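Local coordinates for glutathione S-transferase-like protein (Methylobacillus flagellatus, PDB 4GLT) that binds glutathione and probably acts as a transferase of the glutathione S-transferase family, at residues T123-A128 against N150-G155. Sequence-based numbering, arbitrary orientation.
With GSH (glutathione), chain F.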
ATOM      1  N   THR A 123      -4.346  -9.923   0.378  1.00 51.60           N
ATOM      2  CA  THR A 123      -4.741  -9.729   1.766  1.00 46.02           C
ATOM      3  C   THR A 123      -5.817  -8.643   1.805  1.00 44.11           C
ATOM      4  O   THR A 123      -6.815  -8.782   2.506  1.00 54.62           O
ATOM      5  CB  THR A 123      -3.524  -9.359   2.651  1.00 59.93           C
ATOM      6  OG1 THR A 123      -2.433 -10.262   2.395  1.00 43.94           O
ATOM      7  CG2 THR A 123      -3.872  -9.437   4.098  1.00 42.87           C
ATOM      8  N   ASP A 124      -5.638  -7.577   1.023  1.00 48.41           N
ATOM      9  CA  ASP A 124      -6.623  -6.492   1.021  1.00 54.25           C
ATOM     10  C   ASP A 124      -7.949  -7.060   0.573  1.00 54.45           C
ATOM     11  O   ASP A 124      -8.992  -6.621   1.032  1.00 47.21           O
ATOM     12  CB  ASP A 124      -6.261  -5.333   0.074  1.00 48.73           C
ATOM     13  CG  ASP A 124      -4.844  -4.812   0.268  1.00 60.85           C
ATOM     14  OD1 ASP A 124      -4.462  -4.506   1.409  1.00 54.45           O
ATOM     15  OD2 ASP A 124      -4.112  -4.684  -0.742  1.00 63.34           O
ATOM     16  N   ALA A 125      -7.903  -8.015  -0.352  1.00 52.47           N
ATOM     17  CA  ALA A 125      -9.129  -8.549  -0.933  1.00 49.01           C
ATOM     18  C   ALA A 125      -9.863  -9.378   0.119  1.00 55.11           C
ATOM     19  O   ALA A 125     -11.078  -9.249   0.291  1.00 57.68           O
ATOM     20  CB  ALA A 125      -8.823  -9.364  -2.179  1.00 45.87           C
ATOM     21  N   ALA A 126      -9.102 -10.188   0.848  1.00 56.06           N
ATOM     22  CA  ALA A 126      -9.624 -10.992   1.951  1.00 57.07           C
ATOM     23  C   ALA A 126     -10.191 -10.145   3.085  1.00 53.27           C
ATOM     24  O   ALA A 126     -11.251 -10.446   3.622  1.00 58.54           O
ATOM     25  CB  ALA A 126      -8.540 -11.918   2.479  1.00 60.38           C
ATOM     26  N   VAL A 127      -9.471  -9.100   3.465  1.00 49.35           N
ATOM     27  CA  VAL A 127      -9.948  -8.218   4.511  1.00 61.58           C
ATOM     28  C   VAL A 127     -11.275  -7.626   4.074  1.00 66.06           C
ATOM     29  O   VAL A 127     -12.212  -7.480   4.875  1.00 63.90           O
ATOM     30  CB  VAL A 127      -8.939  -7.086   4.800  1.00 58.77           C
ATOM     31  CG1 VAL A 127      -9.602  -5.941   5.564  1.00 43.36           C
ATOM     32  CG2 VAL A 127      -7.753  -7.634   5.574  1.00 52.45           C
ATOM     33  N   ALA A 128     -11.348  -7.297   2.788  1.00 53.96           N
ATOM     34  CA  ALA A 128     -12.537  -6.672   2.228  1.00 63.73           C
ATOM     35  C   ALA A 128     -13.709  -7.622   2.381  1.00 64.17           C
ATOM     36  O   ALA A 128     -14.745  -7.279   2.959  1.00 52.59           O
ATOM     37  CB  ALA A 128     -12.312  -6.331   0.765  1.00 52.57           C
ATOM     38  N   ASN A 150     -12.718 -13.324  -5.613  1.00 65.95           N
ATOM     39  CA  ASN A 150     -12.195 -13.511  -6.956  1.00 76.37           C
ATOM     40  C   ASN A 150     -10.739 -13.080  -7.077  1.00 72.80           C
ATOM     41  O   ASN A 150      -9.932 -13.794  -7.660  1.00 60.33           O
ATOM     42  CB  ASN A 150     -13.056 -12.782  -7.988  1.00 72.61           C
ATOM     43  CG  ASN A 150     -14.080 -13.689  -8.617  1.00 78.83           C
ATOM     44  OD1 ASN A 150     -13.934 -14.911  -8.591  1.00 82.14           O
ATOM     45  ND2 ASN A 150     -15.128 -13.103  -9.186  1.00107.07           N
ATOM     46  N   LYS A 151     -10.404 -11.913  -6.528  1.00 69.90           N
ATOM     47  CA  LYS A 151      -9.020 -11.435  -6.578  1.00 63.94           C
ATOM     48  C   LYS A 151      -8.090 -12.423  -5.876  1.00 62.47           C
ATOM     49  O   LYS A 151      -6.968 -12.678  -6.332  1.00 53.10           O
ATOM     50  CB  LYS A 151      -8.896 -10.047  -5.935  1.00 52.48           C
ATOM     51  CG  LYS A 151      -9.722  -8.961  -6.607  1.00 50.03           C
ATOM     52  CD  LYS A 151      -9.782  -7.690  -5.780  1.00 57.10           C
ATOM     53  CE  LYS A 151     -10.835  -6.727  -6.325  1.00 48.34           C
ATOM     54  NZ  LYS A 151     -10.534  -6.288  -7.720  1.00 53.80           N
ATOM     55  N   VAL A 152      -8.569 -12.963  -4.757  1.00 50.34           N
ATOM     56  CA  VAL A 152      -7.839 -13.942  -3.956  1.00 49.56           C
ATOM     57  C   VAL A 152      -7.462 -15.175  -4.769  1.00 57.43           C
ATOM     58  O   VAL A 152      -6.282 -15.530  -4.874  1.00 55.64           O
ATOM     59  CB  VAL A 152      -8.692 -14.366  -2.743  1.00 59.84           C
ATOM     60  CG1 VAL A 152      -8.044 -15.497  -1.962  1.00 49.61           C
ATOM     61  CG2 VAL A 152      -8.941 -13.169  -1.857  1.00 47.42           C
ATOM     62  N   GLU A 153      -8.471 -15.807  -5.356  1.00 55.69           N
ATOM     63  CA  GLU A 153      -8.283 -17.027  -6.125  1.00 68.63           C
ATOM     64  C   GLU A 153      -7.285 -16.805  -7.258  1.00 63.34           C
ATOM     65  O   GLU A 153      -6.371 -17.603  -7.462  1.00 66.77           O
ATOM     66  CB  GLU A 153      -9.623 -17.494  -6.699  1.00 77.67           C
ATOM     67  CG  GLU A 153      -9.835 -19.002  -6.682  1.00 99.10           C
ATOM     68  CD  GLU A 153     -10.344 -19.506  -5.340  1.00117.30           C
ATOM     69  OE1 GLU A 153      -9.913 -18.969  -4.293  1.00115.97           O
ATOM     70  OE2 GLU A 153     -11.177 -20.442  -5.329  1.00126.91           O
ATOM     71  N   ARG A 154      -7.469 -15.714  -7.995  1.00 71.50           N
ATOM     72  CA  ARG A 154      -6.584 -15.393  -9.109  1.00 68.78           C
ATOM     73  C   ARG A 154      -5.157 -15.161  -8.629  1.00 61.29           C
ATOM     74  O   ARG A 154      -4.198 -15.692  -9.205  1.00 55.22           O
ATOM     75  CB  ARG A 154      -7.107 -14.179  -9.882  1.00 62.83           C
ATOM     76  CG  ARG A 154      -8.263 -14.505 -10.813  1.00 70.91           C
ATOM     77  CD  ARG A 154      -8.369 -13.498 -11.948  1.00 64.15           C
ATOM     78  NE  ARG A 154      -8.277 -12.137 -11.435  1.00 89.39           N
ATOM     79  CZ  ARG A 154      -9.320 -11.423 -11.036  1.00 65.64           C
ATOM     80  NH1 ARG A 154     -10.537 -11.939 -11.105  1.00 60.19           N
ATOM     81  NH2 ARG A 154      -9.145 -10.191 -10.579  1.00 59.61           N
ATOM     82  N   GLY A 155      -5.017 -14.378  -7.561  1.00 58.16           N
ATOM     83  CA  GLY A 155      -3.700 -14.127  -6.975  1.00 57.89           C
ATOM     84  C   GLY A 155      -3.007 -15.406  -6.534  1.00 55.87           C
ATOM     85  O   GLY A 155      -1.834 -15.628  -6.843  1.00 59.44           O
TER
HETATM   86  N1  GSH F 301      -3.458   0.310  -4.425  1.00 58.14           N
HETATM   87  CA1 GSH F 301      -3.228   0.144  -5.879  1.00 54.47           C
HETATM   88  C1  GSH F 301      -2.285   1.199  -6.399  1.00 43.52           C
HETATM   89  O11 GSH F 301      -1.952   1.099  -7.595  1.00 50.86           O
HETATM   90  O12 GSH F 301      -1.859   2.109  -5.641  1.00 53.03           O
HETATM   91  CB1 GSH F 301      -4.525   0.058  -6.701  1.00 70.04           C
HETATM   92  CG1 GSH F 301      -5.488   1.235  -6.557  1.00 58.35           C
HETATM   93  CD1 GSH F 301      -6.885   0.876  -7.037  1.00 52.27           C
HETATM   94  OE1 GSH F 301      -7.594   0.138  -6.371  1.00 62.00           O
HETATM   95  N2  GSH F 301      -7.316   1.397  -8.193  1.00 54.44           N
HETATM   96  CA2 GSH F 301      -8.708   1.270  -8.613  1.00 65.77           C
HETATM   97  C2  GSH F 301      -9.022  -0.057  -9.253  1.00 58.20           C
HETATM   98  O2  GSH F 301      -8.397  -0.442 -10.230  1.00 53.48           O
HETATM   99  CB2 GSH F 301      -9.079   2.414  -9.555  1.00 59.17           C
HETATM  100  SG2 GSH F 301      -9.054   4.015  -8.694  1.00 69.92           S
HETATM  101  N3  GSH F 301     -10.005  -0.779  -8.692  1.00 69.85           N
HETATM  102  CA3 GSH F 301     -10.548  -1.956  -9.355  1.00 64.92           C
HETATM  103  C3  GSH F 301     -11.010  -3.066  -8.423  1.00 75.91           C
HETATM  104  O31 GSH F 301     -10.694  -3.035  -7.210  1.00 59.49           O
HETATM  105  O32 GSH F 301     -11.706  -3.991  -8.906  1.00 62.93           O
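The ammonium of Lys-151 is gripped twice: NZ donates a 2.8 Å hydrogen bond to glutathione O32, one oxygen of the glycine-end carboxylate, and another to the backbone O of Leu-68 of the second subunit. The other carboxylate oxygen, O31, lies 3.3 Å from NZ. This glutathione is also held by Ser-85, Ile-71 and Lys-70 of the second subunit, so Lys-151 reaches from the all-helical C-terminal domain of the glutathione S-transferase fold across the dimer interface to a ligand seated on the partner. Segments 123-128 and 150-155, on helices 106-133 and 142-162, run roughly antiparallel, their axes 149° apart in direction and 8.5 Å apart at closest approach. Ala-125 points toward helix 142-162; its CB touches Lys-151 CB at 3.8 Å, with CD of the same chain close by, and also rests against Val-152 CG2. The lysine chain runs extended past the alanine and bends only at its last torsion (chi4 -62°), which turns NZ to the carboxylate. With a methionine in its place, the glutathione carboxylate and Leu-68 O would probably each lose a donor, and the negative charge its nearby ammonium. Ala-126 backs onto Tyr-187 and Leu-188 of helix 176-191, tying the pair into the helical bundle. With chi1 at 174°, Val-152 CG2 lies beside the backbone N and anti to the carbonyl carbon, which brings it 4.0 Å from Ala-126 N.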